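Local coordinates for protein Uly1 (Catenovulum maritimum, PDB 7DRQ) that acts as an ulvan lyase of polysaccharide lyase family 24, probably cleaving the algal polysaccharide ulvan by elimination, and binds calcium, at residues V343-G348 / G363-W368. Numbering follows the deposited sequence.
Sequences VSITGG and GQTNEW
One water is gripped by three side chains: S344 OG at 2.6 Å, T346 OG1, and N366 ND2, which donates to it over 2.9 Å. Through this water N366 is linked to the hydroxyls of S344 and T346, while its OD1 takes the amide N-H of Q364 NE2 on an in-plane lone pair at 2.9 Å. An amide suits this place because it donates and accepts at once; CG, anti to the carbonyl carbon (chi1 -58°), comes near S344 O. A leucine in its place would probably deprive the water of the N366 N-H and Q364 NE2 of this acceptor. In the backbone, S344 and N366 form an antiparallel hydrogen-bonded pair, S344 N to N366 O being nearly straight (2.8 Å, 177°). The small S344 lets its CB meet W368 CB at 3.8 Å, and its OG also bonds R288, whose charge lies against the W368 ring in a cation-pi contact. On the opposite face, T365 CG2 packs on V343 CG1 at 3.7 Å and on I345 CG1; V343 also touches F287 of a calcium site. Past I345 the chain bows away at T346 and G347, where a second water bridges T346 N and G347 O to Q364 O, and returns at G348. There a CB would clash with Q364 CB and, at phi 80°, with G347 O, hence glycine. Strand 359-369 pairs with 343-344, 350-353 and 372-383 in an antiparallel sheet of a beta-propeller-like fold.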
# COMPACT_ATOMS: atom_id res chain seq x y z
N VAL A 343 -14.99 19.76 7.21
CA VAL A 343 -15.00 18.53 6.43
C VAL A 343 -13.63 17.89 6.57
O VAL A 343 -12.63 18.43 6.08
CB VAL A 343 -15.32 18.77 4.95
CG1 VAL A 343 -15.39 17.42 4.19
CG2 VAL A 343 -16.61 19.56 4.79
N SER A 344 -13.58 16.72 7.22
CA SER A 344 -12.32 16.07 7.53
C SER A 344 -12.28 14.76 6.75
O SER A 344 -13.04 13.83 7.05
CB SER A 344 -12.17 15.83 9.03
OG SER A 344 -10.98 15.12 9.32
N ILE A 345 -11.43 14.72 5.73
CA ILE A 345 -11.20 13.53 4.92
C ILE A 345 -9.75 13.13 5.12
O ILE A 345 -8.84 13.81 4.63
CB ILE A 345 -11.51 13.78 3.43
CG1 ILE A 345 -12.97 14.21 3.25
CG2 ILE A 345 -11.18 12.54 2.60
CD1 ILE A 345 -13.23 14.81 1.87
N THR A 346 -9.52 12.01 5.81
CA THR A 346 -8.18 11.60 6.17
C THR A 346 -7.86 10.16 5.80
O THR A 346 -6.74 9.71 6.02
CB THR A 346 -7.94 11.79 7.68
OG1 THR A 346 -9.00 11.16 8.41
CG2 THR A 346 -7.91 13.27 8.03
N GLY A 347 -8.82 9.43 5.24
CA GLY A 347 -8.60 8.04 4.91
C GLY A 347 -9.91 7.42 4.46
O GLY A 347 -10.89 8.12 4.24
N GLY A 348 -9.89 6.10 4.33
CA GLY A 348 -11.10 5.41 3.92
C GLY A 348 -11.38 5.45 2.44
O GLY A 348 -12.50 5.12 2.03
N GLY A 363 -15.42 6.23 -0.07
CA GLY A 363 -14.77 7.24 0.73
C GLY A 363 -15.41 7.34 2.10
O GLY A 363 -16.54 6.90 2.31
N GLN A 364 -14.66 7.92 3.03
CA GLN A 364 -15.18 8.29 4.34
C GLN A 364 -15.00 9.79 4.51
O GLN A 364 -13.88 10.30 4.43
CB GLN A 364 -14.47 7.55 5.47
CG GLN A 364 -15.12 7.85 6.82
CD GLN A 364 -14.42 7.22 7.99
OE1 GLN A 364 -13.66 6.26 7.84
NE2 GLN A 364 -14.68 7.74 9.19
N THR A 365 -16.10 10.49 4.73
CA THR A 365 -16.11 11.94 4.85
C THR A 365 -16.67 12.30 6.22
O THR A 365 -17.84 12.02 6.49
CB THR A 365 -16.95 12.56 3.73
OG1 THR A 365 -16.40 12.16 2.46
CG2 THR A 365 -16.95 14.11 3.82
N ASN A 366 -15.85 12.91 7.07
CA ASN A 366 -16.25 13.16 8.45
C ASN A 366 -16.57 14.63 8.68
O ASN A 366 -15.92 15.51 8.10
CB ASN A 366 -15.14 12.73 9.42
CG ASN A 366 -14.78 11.27 9.27
OD1 ASN A 366 -15.66 10.42 9.13
ND2 ASN A 366 -13.49 10.98 9.28
N GLU A 367 -17.55 14.89 9.53
CA GLU A 367 -17.81 16.24 10.00
C GLU A 367 -16.99 16.51 11.25
O GLU A 367 -17.01 15.70 12.19
CB GLU A 367 -19.30 16.46 10.28
CG GLU A 367 -19.60 17.94 10.59
CD GLU A 367 -21.08 18.25 10.64
OE1 GLU A 367 -21.88 17.31 10.56
OE2 GLU A 367 -21.44 19.45 10.77
N TRP A 368 -16.29 17.64 11.28
CA TRP A 368 -15.27 17.92 12.28
C TRP A 368 -15.63 19.24 12.97
O TRP A 368 -15.50 20.31 12.37
CB TRP A 368 -13.90 17.99 11.60
CG TRP A 368 -12.72 18.31 12.46
CD1 TRP A 368 -12.15 19.54 12.64
CD2 TRP A 368 -11.91 17.38 13.19
NE1 TRP A 368 -11.06 19.43 13.47
CE2 TRP A 368 -10.89 18.12 13.82
CE3 TRP A 368 -11.97 16.00 13.40
CZ2 TRP A 368 -9.94 17.53 14.65
CZ3 TRP A 368 -11.02 15.41 14.22
CH2 TRP A 368 -10.02 16.18 14.83
O HOH W 1 -11.06 12.53 9.69
O HOH W 2 -11.76 10.22 6.20
O HOH W 3 -12.12 9.00 1.94